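PDB 6DXN: Thiol:disulfide interchange protein from Klebsiella pneumoniae, which probably acts in the periplasm as a DsbA-type thiol oxidoreductase, exchanging disulfide bonds with substrate proteins. Local coordinates for residues A[27-32]-A[59-64]. Sequence-based numbering, arbitrary orientation.
Sequences EFFSFY and LEKYHV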
ATOM      1  N   GLU A  27      -2.686   3.013  -1.900  1.00 14.60           N
ATOM      2  CA  GLU A  27      -1.649   3.457  -0.980  1.00 15.00           C
ATOM      3  C   GLU A  27      -0.321   2.942  -1.529  1.00 13.88           C
ATOM      4  O   GLU A  27      -0.104   1.730  -1.571  1.00 13.80           O
ATOM      5  CB  GLU A  27      -1.900   2.927   0.441  1.00 14.64           C
ATOM      6  CG  GLU A  27      -0.742   3.142   1.420  1.00 15.30           C
ATOM      7  CD  GLU A  27      -0.920   2.467   2.777  1.00 14.90           C
ATOM      8  OE1 GLU A  27      -1.867   1.662   2.916  1.00 14.89           O
ATOM      9  OE2 GLU A  27      -0.126   2.748   3.696  1.00 13.80           O
ATOM     10  N   PHE A  28       0.534   3.862  -1.979  1.00 13.18           N
ATOM     11  CA  PHE A  28       1.857   3.464  -2.428  1.00 14.17           C
ATOM     12  C   PHE A  28       2.714   3.315  -1.167  1.00 13.96           C
ATOM     13  O   PHE A  28       2.689   4.170  -0.294  1.00 12.79           O
ATOM     14  CB  PHE A  28       2.416   4.447  -3.462  1.00 14.45           C
ATOM     15  CG  PHE A  28       1.697   4.442  -4.794  1.00 14.65           C
ATOM     16  CD1 PHE A  28       1.991   3.487  -5.756  1.00 16.23           C
ATOM     17  CD2 PHE A  28       0.764   5.418  -5.103  1.00 16.44           C
ATOM     18  CE1 PHE A  28       1.346   3.491  -6.984  1.00 16.70           C
ATOM     19  CE2 PHE A  28       0.121   5.423  -6.333  1.00 17.25           C
ATOM     20  CZ  PHE A  28       0.411   4.458  -7.267  1.00 16.45           C
ATOM     21  N   PHE A  29       3.442   2.203  -1.071  1.00 14.46           N
ATOM     22  CA  PHE A  29       4.217   1.974   0.116  1.00 15.18           C
ATOM     23  C   PHE A  29       5.503   1.213  -0.220  1.00 14.42           C
ATOM     24  O   PHE A  29       5.695   0.730  -1.335  1.00 14.46           O
ATOM     25  CB  PHE A  29       3.378   1.177   1.122  1.00 15.62           C
ATOM     26  CG  PHE A  29       3.309  -0.301   0.840  1.00 15.61           C
ATOM     27  CD1 PHE A  29       2.464  -0.808  -0.137  1.00 15.61           C
ATOM     28  CD2 PHE A  29       4.108  -1.187   1.546  1.00 15.66           C
ATOM     29  CE1 PHE A  29       2.422  -2.169  -0.399  1.00 14.79           C
ATOM     30  CE2 PHE A  29       4.061  -2.546   1.291  1.00 15.15           C
ATOM     31  CZ  PHE A  29       3.214  -3.035   0.319  1.00 14.98           C
ATOM     32  N   SER A  30       6.373   1.124   0.786  1.00 13.83           N
ATOM     33  CA  SER A  30       7.607   0.397   0.691  1.00 14.95           C
ATOM     34  C   SER A  30       7.807  -0.347   2.010  1.00 15.51           C
ATOM     35  O   SER A  30       7.607   0.225   3.089  1.00 13.79           O
ATOM     36  CB  SER A  30       8.769   1.308   0.387  1.00 14.90           C
ATOM     37  OG  SER A  30       9.980   0.588   0.428  1.00 16.06           O
ATOM     38  N   PHE A  31       8.187  -1.622   1.914  1.00 14.78           N
ATOM     39  CA  PHE A  31       8.418  -2.379   3.114  1.00 15.55           C
ATOM     40  C   PHE A  31       9.633  -1.826   3.879  1.00 14.96           C
ATOM     41  O   PHE A  31       9.841  -2.216   5.001  1.00 16.73           O
ATOM     42  CB  PHE A  31       8.583  -3.868   2.811  1.00 14.83           C
ATOM     43  CG  PHE A  31       7.306  -4.609   2.526  1.00 14.08           C
ATOM     44  CD1 PHE A  31       6.451  -4.949   3.562  1.00 14.47           C
ATOM     45  CD2 PHE A  31       6.977  -5.008   1.239  1.00 13.30           C
ATOM     46  CE1 PHE A  31       5.286  -5.655   3.314  1.00 14.44           C
ATOM     47  CE2 PHE A  31       5.812  -5.712   0.994  1.00 12.98           C
ATOM     48  CZ  PHE A  31       4.960  -6.022   2.025  1.00 13.16           C
ATOM     49  N   TYR A  32      10.424  -0.945   3.245  1.00 16.14           N
ATOM     50  CA  TYR A  32      11.617  -0.311   3.871  1.00 16.74           C
ATOM     51  C   TYR A  32      11.247   0.971   4.633  1.00 17.53           C
ATOM     52  O   TYR A  32      12.036   1.471   5.448  1.00 17.62           O
ATOM     53  CB  TYR A  32      12.630   0.172   2.826  1.00 16.43           C
ATOM     54  CG  TYR A  32      13.492  -0.847   2.126  1.00 16.39           C
ATOM     55  CD1 TYR A  32      13.071  -1.468   0.959  1.00 16.17           C
ATOM     56  CD2 TYR A  32      14.773  -1.126   2.581  1.00 17.69           C
ATOM     57  CE1 TYR A  32      13.878  -2.376   0.292  1.00 16.33           C
ATOM     58  CE2 TYR A  32      15.593  -2.032   1.924  1.00 17.16           C
ATOM     59  CZ  TYR A  32      15.144  -2.656   0.774  1.00 16.93           C
ATOM     60  OH  TYR A  32      15.942  -3.555   0.123  1.00 17.91           O
ATOM     61  N   LEU A  59      -8.868  -1.198  -0.183  1.00 22.70           N
ATOM     62  CA  LEU A  59      -7.690  -0.398  -0.152  1.00 21.22           C
ATOM     63  C   LEU A  59      -6.649  -1.199  -0.934  1.00 20.17           C
ATOM     64  O   LEU A  59      -6.284  -2.300  -0.511  1.00 18.39           O
ATOM     65  CB  LEU A  59      -7.246  -0.186   1.300  1.00 22.63           C
ATOM     66  CG  LEU A  59      -5.850   0.416   1.484  1.00 22.69           C
ATOM     67  CD1 LEU A  59      -5.770   1.811   0.881  1.00 23.21           C
ATOM     68  CD2 LEU A  59      -5.460   0.447   2.954  1.00 24.11           C
ATOM     69  N   GLU A  60      -6.244  -0.695  -2.101  1.00 20.22           N
ATOM     70  CA  GLU A  60      -5.217  -1.393  -2.870  1.00 21.44           C
ATOM     71  C   GLU A  60      -3.848  -0.882  -2.416  1.00 19.27           C
ATOM     72  O   GLU A  60      -3.628   0.312  -2.267  1.00 18.31           O
ATOM     73  CB  GLU A  60      -5.444  -1.239  -4.374  1.00 24.20           C
ATOM     74  CG  GLU A  60      -6.604  -2.082  -4.883  1.00 27.20           C
ATOM     75  CD  GLU A  60      -6.724  -2.161  -6.395  1.00 28.64           C
ATOM     76  OE1 GLU A  60      -6.135  -1.308  -7.080  1.00 34.00           O
ATOM     77  OE2 GLU A  60      -7.392  -3.097  -6.886  1.00 31.51           O
ATOM     78  N   LYS A  61      -2.946  -1.820  -2.148  1.00 17.34           N
ATOM     79  CA  LYS A  61      -1.617  -1.449  -1.726  1.00 16.34           C
ATOM     80  C   LYS A  61      -0.649  -1.831  -2.842  1.00 15.15           C
ATOM     81  O   LYS A  61      -0.555  -2.993  -3.229  1.00 16.68           O
ATOM     82  CB  LYS A  61      -1.286  -2.072  -0.366  1.00 15.76           C
ATOM     83  CG  LYS A  61      -2.139  -1.547   0.775  1.00 15.82           C
ATOM     84  CD  LYS A  61      -1.605  -1.822   2.151  1.00 15.18           C
ATOM     85  CE  LYS A  61      -0.319  -1.074   2.438  1.00 14.97           C
ATOM     86  NZ  LYS A  61       0.103  -1.257   3.843  1.00 15.39           N
ATOM     87  N   TYR A  62       0.031  -0.813  -3.368  1.00 15.20           N
ATOM     88  CA  TYR A  62       0.995  -0.962  -4.443  1.00 15.80           C
ATOM     89  C   TYR A  62       2.401  -0.722  -3.882  1.00 15.32           C
ATOM     90  O   TYR A  62       2.692   0.343  -3.348  1.00 15.60           O
ATOM     91  CB  TYR A  62       0.603  -0.021  -5.581  1.00 15.77           C
ATOM     92  CG  TYR A  62      -0.534  -0.499  -6.450  1.00 16.43           C
ATOM     93  CD1 TYR A  62      -1.431  -1.473  -6.032  1.00 16.93           C
ATOM     94  CD2 TYR A  62      -0.800   0.133  -7.651  1.00 16.04           C
ATOM     95  CE1 TYR A  62      -2.483  -1.887  -6.839  1.00 17.27           C
ATOM     96  CE2 TYR A  62      -1.848  -0.263  -8.460  1.00 17.13           C
ATOM     97  CZ  TYR A  62      -2.700  -1.269  -8.053  1.00 17.73           C
ATOM     98  OH  TYR A  62      -3.735  -1.636  -8.872  1.00 19.59           O
ATOM     99  N   HIS A  63       3.259  -1.738  -4.013  1.00 14.51           N
ATOM    100  CA  HIS A  63       4.624  -1.656  -3.522  1.00 14.70           C
ATOM    101  C   HIS A  63       5.501  -0.889  -4.528  1.00 14.39           C
ATOM    102  O   HIS A  63       5.349  -1.052  -5.717  1.00 14.83           O
ATOM    103  CB  HIS A  63       5.149  -3.057  -3.183  1.00 14.07           C
ATOM    104  CG  HIS A  63       6.406  -2.984  -2.398  1.00 14.75           C
ATOM    105  ND1 HIS A  63       7.636  -3.225  -2.953  1.00 14.61           N
ATOM    106  CD2 HIS A  63       6.633  -2.588  -1.124  1.00 15.59           C
ATOM    107  CE1 HIS A  63       8.565  -3.032  -2.045  1.00 15.35           C
ATOM    108  NE2 HIS A  63       7.982  -2.627  -0.924  1.00 14.58           N
ATOM    109  N   VAL A  64       6.421  -0.059  -4.012  1.00 16.00           N
ATOM    110  CA  VAL A  64       7.347   0.782  -4.818  1.00 16.85           C
ATOM    111  C   VAL A  64       8.656   0.013  -5.072  1.00 18.50           C
ATOM    112  O   VAL A  64       9.499  -0.113  -4.175  1.00 18.85           O
ATOM    113  CB  VAL A  64       7.606   2.128  -4.114  1.00 17.11           C
ATOM    114  CG1 VAL A  64       8.663   2.966  -4.826  1.00 17.21           C
ATOM    115  CG2 VAL A  64       6.323   2.930  -3.936  1.00 16.53           C
TER
HETATM  116  O   HOH W   1       2.133   1.126   4.395  1.00  6.91           O
HETATM  117  O   HOH W   2      10.828  -0.907  -2.085  1.00 14.91           O
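E27 pairs with K61 in parallel register: its N donates to E60 O and its O accepts from Y62 N, the residues flanking the lysine, while its extended side chain, CG anti to the backbone N (chi1 170°), runs alongside that of K61. OE1 lies 3.2 Å from K61 CE and makes a long salt bridge of 3.6 Å to K61 NZ; a water joins OE2 to the same ammonium, whose strongest partner is D46. On the other face of the sheet F28 crosses Y62, its CD1 3.8 Å from Y62 CB, and heads for helix 131-146. F29 continues the parallel pairing, its N donating to Y62 O and its O receiving V64 N. With CG between backbone N and carbonyl carbon (chi1 79°), its ring is covered on both faces: K61 CE and NZ lie over one in CH-pi and cation-pi contact, NZ 4.6 Å from the centroid, and H63 turns an edge to the opposite one, CD2 3.5 Å from F29 CE2. S30 OG receives Y32 N in an ST turn and shares a water with V64 O. F31 N donates to H63 NE2 at 3.0 Å, in the imidazole plane; with ND1 bonded to T75, the ring's rotation is fixed. Strands 25-29 and 60-63 are parallel neighbours in a thioredoxin fold, joined by a helical crossover; 25-29 leads into the CxxC motif, the predicted redox-active pair.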